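Local coordinates for haloacid dehalogenase-like hydrolase (Klebsiella pneumoniae subsp. pneumoniae, PDB 3PGV), which probably acts as a magnesium-dependent phosphatase of the Cof family within the haloacid dehalogenase-like superfamily, and carries a calcium ion at its metal site in this crystal, at residues 151-155 and 156-160; 251-255 and 256-260; 271-274 and 275-278. All blocks are in the same frame, centred on the assembly; numbering follows the deposited sequence.

All three contacts are local, made where the chain turns or enters a helix. Interaction 1 is a beta turn leaving the edge strand of the six-stranded sheet, and interactions 2 and 3 are helix starts beside the eight-stranded sheet that carries the metal site. The centres of interactions 2 and 3 lie about 17 Å apart; that of interaction 1 is about 35 and 42 Å from theirs. Interaction 1 joins a buried Tyr-Leu pair to an exposed carboxylate grip. Interaction 2 is largely a surface network; interaction 3 pairs a buried side with an arginine and a water outside. In both helix starts a long cationic side chain reaches back to a carbonyl ahead of the helix.

Interaction 1: residues 151-155 and 156-160; sequences KLYEP and GELDP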
ATOM      1  N   LYS A 151      -3.890 -12.755 -15.762  1.00 36.76           N
ATOM      2  CA  LYS A 151      -4.538 -13.130 -16.997  1.00 38.17           C
ATOM      3  C   LYS A 151      -4.232 -12.014 -17.976  1.00 41.58           C
ATOM      4  O   LYS A 151      -4.123 -10.864 -17.563  1.00 41.31           O
ATOM      5  CB  LYS A 151      -6.064 -13.226 -16.820  1.00 41.98           C
ATOM      6  CG  LYS A 151      -6.576 -14.483 -16.157  1.00 56.83           C
ATOM      7  CD  LYS A 151      -8.107 -14.531 -16.298  1.00 68.08           C
ATOM      8  CE  LYS A 151      -8.775 -15.577 -15.463  1.00 76.67           C
ATOM      9  NZ  LYS A 151     -10.254 -15.456 -15.535  1.00 84.81           N
ATOM     10  N   LEU A 152      -4.145 -12.318 -19.256  1.00 38.60           N
ATOM     11  CA  LEU A 152      -3.947 -11.277 -20.262  1.00 37.99           C
ATOM     12  C   LEU A 152      -5.274 -10.720 -20.720  1.00 41.52           C
ATOM     13  O   LEU A 152      -6.285 -11.423 -20.672  1.00 43.39           O
ATOM     14  CB  LEU A 152      -3.162 -11.823 -21.471  1.00 39.96           C
ATOM     15  CG  LEU A 152      -1.712 -12.238 -21.207  1.00 44.30           C
ATOM     16  CD1 LEU A 152      -1.110 -12.871 -22.428  1.00 46.78           C
ATOM     17  CD2 LEU A 152      -0.872 -11.052 -20.755  1.00 44.45           C
ATOM     18  N   TYR A 153      -5.291  -9.462 -21.172  1.00 36.65           N
ATOM     19  CA  TYR A 153      -6.512  -8.870 -21.727  1.00 36.65           C
ATOM     20  C   TYR A 153      -6.225  -8.075 -22.993  1.00 41.10           C
ATOM     21  O   TYR A 153      -5.213  -7.384 -23.074  1.00 38.30           O
ATOM     22  CB  TYR A 153      -7.276  -8.017 -20.669  1.00 35.29           C
ATOM     23  CG  TYR A 153      -6.638  -6.678 -20.372  1.00 33.84           C
ATOM     24  CD1 TYR A 153      -5.676  -6.548 -19.374  1.00 33.96           C
ATOM     25  CD2 TYR A 153      -7.047  -5.524 -21.034  1.00 34.26           C
ATOM     26  CE1 TYR A 153      -5.117  -5.308 -19.062  1.00 32.91           C
ATOM     27  CE2 TYR A 153      -6.479  -4.284 -20.749  1.00 34.18           C
ATOM     28  CZ  TYR A 153      -5.501  -4.183 -19.771  1.00 39.02           C
ATOM     29  OH  TYR A 153      -4.921  -2.969 -19.502  1.00 35.02           O
ATOM     30  N   GLU A 154      -7.080  -8.222 -23.998  1.00 41.88           N
ATOM     31  CA  GLU A 154      -6.966  -7.484 -25.242  1.00 43.91           C
ATOM     32  C   GLU A 154      -7.867  -6.247 -25.185  1.00 49.16           C
ATOM     33  O   GLU A 154      -8.766  -6.189 -24.346  1.00 48.25           O
ATOM     34  CB  GLU A 154      -7.331  -8.385 -26.434  1.00 48.15           C
ATOM     35  CG  GLU A 154      -6.270  -9.450 -26.734  1.00 61.12           C
ATOM     36  CD  GLU A 154      -4.904  -8.903 -27.123  1.00 84.27           C
ATOM     37  OE1 GLU A 154      -4.815  -8.193 -28.152  1.00 76.85           O
ATOM     38  OE2 GLU A 154      -3.919  -9.203 -26.409  1.00 80.75           O
ATOM     39  N   PRO A 155      -7.584  -5.189 -25.985  1.00 47.47           N
ATOM     40  CA  PRO A 155      -8.416  -3.975 -25.896  1.00 46.65           C
ATOM     41  C   PRO A 155      -9.912  -4.265 -25.904  1.00 52.53           C
ATOM     42  O   PRO A 155     -10.393  -5.007 -26.755  1.00 53.69           O
ATOM     43  CB  PRO A 155      -7.983  -3.160 -27.115  1.00 49.53           C
ATOM     44  CG  PRO A 155      -6.575  -3.587 -27.369  1.00 54.10           C
ATOM     45  CD  PRO A 155      -6.501  -5.040 -26.989  1.00 49.96           C
ATOM     46  N   GLY A 156     -10.606  -3.771 -24.872  1.00 49.65           N
ATOM     47  CA  GLY A 156     -12.055  -3.880 -24.747  1.00 50.34           C
ATOM     48  C   GLY A 156     -12.570  -5.152 -24.099  1.00 56.94           C
ATOM     49  O   GLY A 156     -13.761  -5.247 -23.794  1.00 57.59           O
ATOM     50  N   GLU A 157     -11.700  -6.152 -23.895  1.00 54.13           N
ATOM     51  CA  GLU A 157     -12.173  -7.407 -23.323  1.00 53.58           C
ATOM     52  C   GLU A 157     -12.122  -7.463 -21.764  1.00 52.89           C
ATOM     53  O   GLU A 157     -12.423  -8.507 -21.183  1.00 54.56           O
ATOM     54  CB  GLU A 157     -11.502  -8.640 -24.005  1.00 56.63           C
ATOM     55  CG  GLU A 157     -10.162  -9.066 -23.436  1.00 69.64           C
ATOM     56  CD  GLU A 157      -9.528 -10.244 -24.164  1.00 90.19           C
ATOM     57  OE1 GLU A 157      -9.927 -10.517 -25.322  1.00 86.07           O
ATOM     58  OE2 GLU A 157      -8.581 -10.844 -23.606  1.00 76.40           O
ATOM     59  N   LEU A 158     -11.808  -6.331 -21.097  1.00 43.60           N
ATOM     60  CA  LEU A 158     -11.792  -6.307 -19.622  1.00 39.54           C
ATOM     61  C   LEU A 158     -12.899  -5.396 -19.052  1.00 43.11           C
ATOM     62  O   LEU A 158     -13.011  -4.237 -19.455  1.00 43.45           O
ATOM     63  CB  LEU A 158     -10.398  -5.892 -19.086  1.00 36.60           C
ATOM     64  CG  LEU A 158     -10.239  -5.854 -17.551  1.00 35.96           C
ATOM     65  CD1 LEU A 158     -10.516  -7.204 -16.930  1.00 33.99           C
ATOM     66  CD2 LEU A 158      -8.862  -5.363 -17.159  1.00 33.79           C
ATOM     67  N   ASP A 159     -13.707  -5.929 -18.102  1.00 38.52           N
ATOM     68  CA  ASP A 159     -14.793  -5.180 -17.471  1.00 37.13           C
ATOM     69  C   ASP A 159     -14.256  -4.079 -16.548  1.00 38.68           C
ATOM     70  O   ASP A 159     -13.488  -4.369 -15.612  1.00 36.38           O
ATOM     71  CB  ASP A 159     -15.732  -6.113 -16.694  1.00 38.66           C
ATOM     72  CG  ASP A 159     -16.946  -5.395 -16.136  1.00 44.54           C
ATOM     73  OD1 ASP A 159     -17.781  -4.944 -16.934  1.00 47.99           O
ATOM     74  OD2 ASP A 159     -17.036  -5.259 -14.910  1.00 48.16           O
ATOM     75  N   PRO A 160     -14.713  -2.804 -16.747  1.00 34.38           N
ATOM     76  CA  PRO A 160     -14.163  -1.703 -15.935  1.00 32.77           C
ATOM     77  C   PRO A 160     -14.807  -1.529 -14.557  1.00 36.73           C
ATOM     78  O   PRO A 160     -14.574  -0.509 -13.903  1.00 36.88           O
ATOM     79  CB  PRO A 160     -14.333  -0.477 -16.833  1.00 34.35           C
ATOM     80  CG  PRO A 160     -15.456  -0.813 -17.738  1.00 39.10           C
ATOM     81  CD  PRO A 160     -15.596  -2.303 -17.824  1.00 35.72           C
TER
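A type II beta turn running from Glu154 to Glu157 follows the edge strand 150-152 of the six-stranded sheet and reverses the chain. Its closing bond runs from Glu157 N to Glu154 O at 3.0 Å and is nearly straight (167°). Gly156, third in the turn, adopts the positive phi (87°) that suits glycine and this turn type. A second bond between the same two residues reinforces the turn: Glu157 sends its carboxylate back along the chain, and OE2 accepts the Glu154 backbone N-H at 3.0 Å. The donor sits well above the carboxylate plane. This reach depends on chi1 of 86°, which sets Glu157 CG between its own backbone N and carbonyl carbon, with the rest of the chain extended. The side chains of Glu154 and Glu157 then lie alongside one another and point the same way, with Glu157 OE1 3.5 Å from Glu154 CB. Glu154 bends at chi2, and its OE2 stays 5.7 Å from Glu157 OE2, which probably limits the repulsion between the two acids. On the buried side, the Leu158 methyl CD2 rests over the centre of one face of the Tyr153 ring, 4.0 Å from the centroid, in a CH-pi contact, while Leu158 CB approaches Tyr153 CD2 at 3.9 Å. The Tyr153 hydroxyl is hydrogen-bonded to Phe111 O, and its ring has a cation-pi partner in Arg115. Leu158 packs against Val124 of strand 121-126 and Tyr131 of strand 129-132, while Pro160 reaches Arg104, Ala107 and Ala108 of helix 104-110.

Interaction 2: residues 251-255 and 256-260; sequences ANAHQ and RLKDL. With EDO (1,2-ethanediol), chain J.
Lys258 NZ donates to Ala251 O at 2.8 Å, tying the first turn of helix 255-260 to the loop that follows strand 246-249. The chain is extended beyond CG, with CG anti to the carbonyl carbon (chi1 -68°), carrying CE past Ala253, 4.1 Å from its CB. His254 occupies the N-cap position; its carbonyl O receives two weak bonds, from Leu257 N and Lys258 N. The following backbone bond, from Asp259 N to Gln255 O at 2.8 Å, is firmer. The two side chains also hydrogen-bond: Gln255 bends at chi2 and its NE2 donates to Asp259 OD1 at 2.9 Å almost straight (169°), in the amide plane but above the carboxylate plane. Further out, Leu257 packs on Ile249 and on Ala238 and Leu241 of helix 238-243, and the Ala253 side chain lies about 4 Å from that of the calcium ligand Asp233, so this loop borders the metal site. His254 NE2 hydrogen-bonds to a glycerol and Arg256, salt-bridged through NH2 to Glu180, to an ethanediol, both probably from the crystallisation liquor. The diol's O2 lies over one His254 ring face; O1, at the guanidinium edge, accepts from Arg256 NH1 at 3.1 Å (162°).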
ATOM      1  N   ALA A 251      14.772   5.020   6.776  1.00 30.85           N
ATOM      2  CA  ALA A 251      16.037   5.510   6.207  1.00 31.39           C
ATOM      3  C   ALA A 251      16.173   5.039   4.751  1.00 35.58           C
ATOM      4  O   ALA A 251      16.713   5.766   3.905  1.00 36.42           O
ATOM      5  CB  ALA A 251      17.221   5.004   7.028  1.00 33.00           C
ATOM      6  N   ASN A 252      15.624   3.845   4.447  1.00 29.56           N
ATOM      7  CA  ASN A 252      15.689   3.259   3.112  1.00 28.09           C
ATOM      8  C   ASN A 252      14.599   3.801   2.181  1.00 33.32           C
ATOM      9  O   ASN A 252      14.458   3.320   1.061  1.00 33.64           O
ATOM     10  CB  ASN A 252      15.603   1.752   3.205  1.00 27.82           C
ATOM     11  CG  ASN A 252      14.410   1.267   3.996  1.00 45.78           C
ATOM     12  OD1 ASN A 252      14.406   1.288   5.225  1.00 33.12           O
ATOM     13  ND2 ASN A 252      13.376   0.817   3.302  1.00 33.25           N
ATOM     14  N   ALA A 253      13.814   4.792   2.651  1.00 30.55           N
ATOM     15  CA  ALA A 253      12.707   5.351   1.876  1.00 28.01           C
ATOM     16  C   ALA A 253      13.176   6.068   0.634  1.00 33.75           C
ATOM     17  O   ALA A 253      14.316   6.548   0.580  1.00 32.40           O
ATOM     18  CB  ALA A 253      11.905   6.295   2.731  1.00 28.19           C
ATOM     19  N   HIS A 254      12.266   6.221  -0.348  1.00 32.44           N
ATOM     20  CA  HIS A 254      12.541   7.011  -1.543  1.00 32.34           C
ATOM     21  C   HIS A 254      12.766   8.474  -1.165  1.00 36.37           C
ATOM     22  O   HIS A 254      12.095   8.989  -0.263  1.00 37.64           O
ATOM     23  CB  HIS A 254      11.403   6.873  -2.546  1.00 31.95           C
ATOM     24  CG  HIS A 254      11.280   5.487  -3.082  1.00 34.51           C
ATOM     25  ND1 HIS A 254      12.017   5.068  -4.174  1.00 36.46           N
ATOM     26  CD2 HIS A 254      10.567   4.438  -2.606  1.00 35.38           C
ATOM     27  CE1 HIS A 254      11.706   3.796  -4.347  1.00 35.49           C
ATOM     28  NE2 HIS A 254      10.820   3.381  -3.434  1.00 35.07           N
ATOM     29  N   GLN A 255      13.762   9.120  -1.800  1.00 30.60           N
ATOM     30  CA  GLN A 255      14.149  10.500  -1.514  1.00 30.91           C
ATOM     31  C   GLN A 255      12.995  11.479  -1.774  1.00 37.63           C
ATOM     32  O   GLN A 255      12.855  12.469  -1.052  1.00 39.48           O
ATOM     33  CB  GLN A 255      15.396  10.892  -2.344  1.00 32.63           C
ATOM     34  CG  GLN A 255      15.990  12.263  -1.984  1.00 33.99           C
ATOM     35  CD  GLN A 255      16.552  12.283  -0.591  1.00 47.87           C
ATOM     36  OE1 GLN A 255      17.364  11.430  -0.203  1.00 49.58           O
ATOM     37  NE2 GLN A 255      16.167  13.280   0.178  1.00 39.94           N
ATOM     38  N   ARG A 256      12.152  11.189  -2.782  1.00 32.96           N
ATOM     39  CA  ARG A 256      11.013  12.039  -3.114  1.00 32.13           C
ATOM     40  C   ARG A 256      10.037  12.143  -1.929  1.00 37.85           C
ATOM     41  O   ARG A 256       9.450  13.204  -1.712  1.00 40.23           O
ATOM     42  CB  ARG A 256      10.299  11.532  -4.381  1.00 28.39           C
ATOM     43  CG  ARG A 256       9.133  12.424  -4.820  1.00 35.97           C
ATOM     44  CD  ARG A 256       8.560  12.009  -6.159  1.00 42.09           C
ATOM     45  NE  ARG A 256       7.214  12.539  -6.360  1.00 45.64           N
ATOM     46  CZ  ARG A 256       6.461  12.267  -7.419  1.00 52.05           C
ATOM     47  NH1 ARG A 256       6.930  11.506  -8.396  1.00 39.70           N
ATOM     48  NH2 ARG A 256       5.229  12.749  -7.505  1.00 37.67           N
ATOM     49  N   LEU A 257       9.891  11.054  -1.149  1.00 32.18           N
ATOM     50  CA  LEU A 257       9.051  11.049   0.048  1.00 31.89           C
ATOM     51  C   LEU A 257       9.680  11.919   1.132  1.00 36.28           C
ATOM     52  O   LEU A 257       8.978  12.707   1.774  1.00 35.44           O
ATOM     53  CB  LEU A 257       8.835   9.584   0.571  1.00 30.58           C
ATOM     54  CG  LEU A 257       8.073   9.446   1.930  1.00 33.83           C
ATOM     55  CD1 LEU A 257       6.640  10.059   1.847  1.00 32.45           C
ATOM     56  CD2 LEU A 257       8.021   8.013   2.375  1.00 31.58           C
ATOM     57  N   LYS A 258      11.008  11.789   1.323  1.00 33.43           N
ATOM     58  CA  LYS A 258      11.748  12.603   2.301  1.00 35.21           C
ATOM     59  C   LYS A 258      11.662  14.094   1.940  1.00 42.75           C
ATOM     60  O   LYS A 258      11.445  14.927   2.823  1.00 44.82           O
ATOM     61  CB  LYS A 258      13.217  12.152   2.388  1.00 34.96           C
ATOM     62  CG  LYS A 258      13.390  10.759   2.990  1.00 38.55           C
ATOM     63  CD  LYS A 258      14.821  10.280   2.879  1.00 37.95           C
ATOM     64  CE  LYS A 258      15.009   8.897   3.451  1.00 37.31           C
ATOM     65  NZ  LYS A 258      16.431   8.451   3.337  1.00 46.84           N
ATOM     66  N   ASP A 259      11.784  14.418   0.630  1.00 38.74           N
ATOM     67  CA  ASP A 259      11.731  15.789   0.128  1.00 39.37           C
ATOM     68  C   ASP A 259      10.327  16.399   0.267  1.00 45.28           C
ATOM     69  O   ASP A 259      10.205  17.589   0.567  1.00 45.65           O
ATOM     70  CB  ASP A 259      12.183  15.844  -1.341  1.00 40.26           C
ATOM     71  CG  ASP A 259      13.649  15.505  -1.568  1.00 46.73           C
ATOM     72  OD1 ASP A 259      14.413  15.450  -0.570  1.00 47.46           O
ATOM     73  OD2 ASP A 259      14.044  15.334  -2.750  1.00 46.64           O
ATOM     74  N   LEU A 260       9.272  15.596   0.011  1.00 41.17           N
ATOM     75  CA  LEU A 260       7.887  16.061   0.117  1.00 40.19           C
ATOM     76  C   LEU A 260       7.508  16.344   1.572  1.00 46.35           C
ATOM     77  O   LEU A 260       6.763  17.288   1.843  1.00 47.90           O
ATOM     78  CB  LEU A 260       6.926  15.031  -0.492  1.00 38.28           C
ATOM     79  CG  LEU A 260       5.446  15.467  -0.589  1.00 43.62           C
ATOM     80  CD1 LEU A 260       5.263  16.585  -1.618  1.00 44.45           C
ATOM     81  CD2 LEU A 260       4.539  14.282  -0.909  1.00 43.12           C
TER
HETATM   82  C1  EDO J 278       9.044   8.582  -7.464  1.00 50.30           C
HETATM   83  O1  EDO J 278       9.521   9.769  -8.112  1.00 52.92           O
HETATM   84  C2  EDO J 278       9.754   8.413  -6.133  1.00 48.03           C
HETATM   85  O2  EDO J 278       9.265   7.241  -5.488  1.00 53.75           O

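Interaction 3: residues 271-274 and 275-278; sequences ADDA and VPRY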
ATOM      1  N   ALA A 271      16.564  -2.886   7.316  1.00 35.22           N
ATOM      2  CA  ALA A 271      17.686  -3.809   7.456  1.00 34.67           C
ATOM      3  C   ALA A 271      18.086  -3.966   8.928  1.00 41.13           C
ATOM      4  O   ALA A 271      18.659  -5.008   9.315  1.00 42.39           O
ATOM      5  CB  ALA A 271      18.877  -3.316   6.638  1.00 34.76           C
ATOM      6  N   ASP A 272      17.796  -2.932   9.753  1.00 36.30           N
ATOM      7  CA  ASP A 272      18.089  -2.961  11.186  1.00 37.84           C
ATOM      8  C   ASP A 272      16.878  -3.424  11.999  1.00 43.73           C
ATOM      9  O   ASP A 272      16.953  -3.456  13.230  1.00 43.53           O
ATOM     10  CB  ASP A 272      18.529  -1.560  11.678  1.00 39.65           C
ATOM     11  CG  ASP A 272      19.959  -1.196  11.349  1.00 44.45           C
ATOM     12  OD1 ASP A 272      20.814  -2.114  11.316  1.00 42.53           O
ATOM     13  OD2 ASP A 272      20.251   0.010  11.245  1.00 50.43           O
ATOM     14  N   ASP A 273      15.724  -3.717  11.315  1.00 40.78           N
ATOM     15  CA  ASP A 273      14.448  -3.987  12.001  1.00 40.62           C
ATOM     16  C   ASP A 273      14.073  -2.722  12.784  1.00 44.25           C
ATOM     17  O   ASP A 273      13.716  -2.796  13.964  1.00 45.03           O
ATOM     18  CB  ASP A 273      14.577  -5.209  12.958  1.00 43.97           C
ATOM     19  CG  ASP A 273      13.733  -6.421  12.582  1.00 54.87           C
ATOM     20  OD1 ASP A 273      12.929  -6.316  11.628  1.00 54.18           O
ATOM     21  OD2 ASP A 273      13.831  -7.450  13.282  1.00 62.97           O
ATOM     22  N   ALA A 274      14.255  -1.548  12.145  1.00 40.10           N
ATOM     23  CA  ALA A 274      14.073  -0.239  12.775  1.00 40.28           C
ATOM     24  C   ALA A 274      12.679  -0.006  13.340  1.00 45.18           C
ATOM     25  O   ALA A 274      12.549   0.618  14.397  1.00 46.75           O
ATOM     26  CB  ALA A 274      14.436   0.865  11.805  1.00 39.61           C
ATOM     27  N   VAL A 275      11.631  -0.477  12.643  1.00 40.74           N
ATOM     28  CA  VAL A 275      10.239  -0.266  13.115  1.00 39.69           C
ATOM     29  C   VAL A 275       9.983  -0.946  14.480  1.00 45.94           C
ATOM     30  O   VAL A 275       9.691  -0.238  15.449  1.00 48.21           O
ATOM     31  CB  VAL A 275       9.161  -0.630  12.051  1.00 40.04           C
ATOM     32  CG1 VAL A 275       7.744  -0.481  12.624  1.00 39.50           C
ATOM     33  CG2 VAL A 275       9.329   0.219  10.792  1.00 38.08           C
ATOM     34  N   PRO A 276      10.167  -2.301  14.618  1.00 41.15           N
ATOM     35  CA  PRO A 276       9.896  -2.936  15.922  1.00 42.76           C
ATOM     36  C   PRO A 276      10.810  -2.434  17.046  1.00 49.31           C
ATOM     37  O   PRO A 276      10.370  -2.350  18.197  1.00 51.18           O
ATOM     38  CB  PRO A 276      10.085  -4.430  15.640  1.00 44.54           C
ATOM     39  CG  PRO A 276      10.871  -4.497  14.394  1.00 46.11           C
ATOM     40  CD  PRO A 276      10.496  -3.308  13.593  1.00 40.26           C
ATOM     41  N   ARG A 277      12.071  -2.061  16.713  1.00 45.82           N
ATOM     42  CA  ARG A 277      13.015  -1.514  17.701  1.00 47.09           C
ATOM     43  C   ARG A 277      12.555  -0.152  18.183  1.00 51.36           C
ATOM     44  O   ARG A 277      12.632   0.139  19.376  1.00 53.11           O
ATOM     45  CB  ARG A 277      14.438  -1.441  17.126  1.00 44.74           C
ATOM     46  CG  ARG A 277      15.034  -2.803  16.882  1.00 53.10           C
ATOM     47  CD  ARG A 277      16.465  -2.765  16.355  1.00 57.54           C
ATOM     48  NE  ARG A 277      16.879  -4.098  15.897  1.00 58.74           N
ATOM     49  CZ  ARG A 277      17.343  -5.050  16.704  1.00 69.35           C
ATOM     50  NH1 ARG A 277      17.517  -4.807  17.999  1.00 53.75           N
ATOM     51  NH2 ARG A 277      17.642  -6.249  16.221  1.00 53.86           N
ATOM     52  N   TYR A 278      12.026   0.669  17.261  1.00 46.65           N
ATOM     53  CA  TYR A 278      11.483   1.991  17.581  1.00 46.04           C
ATOM     54  C   TYR A 278      10.273   1.834  18.496  1.00 50.18           C
ATOM     55  O   TYR A 278      10.142   2.566  19.475  1.00 50.96           O
ATOM     56  CB  TYR A 278      11.080   2.725  16.286  1.00 44.47           C
ATOM     57  CG  TYR A 278      10.664   4.165  16.495  1.00 45.43           C
ATOM     58  CD1 TYR A 278       9.352   4.490  16.836  1.00 47.57           C
ATOM     59  CD2 TYR A 278      11.556   5.209  16.273  1.00 45.75           C
ATOM     60  CE1 TYR A 278       8.954   5.816  17.000  1.00 49.86           C
ATOM     61  CE2 TYR A 278      11.165   6.541  16.417  1.00 47.13           C
ATOM     62  CZ  TYR A 278       9.860   6.842  16.771  1.00 54.97           C
ATOM     63  OH  TYR A 278       9.469   8.151  16.903  1.00 55.07           O
TER
HETATM   64  O   HOH W   1      16.376  -7.808  14.045  1.00 38.23           O
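Pro276 packs closely against Asp273: its CG and CD both lie about 3.3 Å from Asp273 O, and the ring crosses the aspartate side chain at about a right angle, with the two CG atoms of Asp273 and Pro276 3.9 Å apart. The same Asp273 O accepts the Arg277 backbone N-H, in the carbonyl plane, over 3.3 Å, while Tyr278 N reaches Ala274 O at 2.9 Å. These bonds open helix 274-283, the C-terminal helix beside the eight-stranded sheet, with Asp273 at its N-cap in a left-handed backbone conformation; its carboxylate makes no capping bond and hydrogen-bonds through OD2 to Thr40. On the buried side, Val275 packs against Phe231 and Met250, Pro276 meets Tyr42, Ala43 and Thr46 of helix 41-51, and Tyr278 lies on Ile229 and Cys248, its hydroxyl hydrogen-bonded to Glu265. The other side is looser and more exposed. There Arg277 leaves its backbone with CG beside N (chi1 -68°), stays straight out to NE and runs back past Asp273 O to meet Asp272. Arg277 NE donates to Asp272 O over 2.7 Å, almost in line with the carbonyl bond although bent at the hydrogen (140°). Tyr42 of helix 41-51 gives the arginine a cation-pi partner. Asp273 OD2 and Arg277 NH2 stand 5.0 Å apart, and a water spans them, donating to Asp273 OD2 at 2.7 Å and accepting from Arg277 NH2.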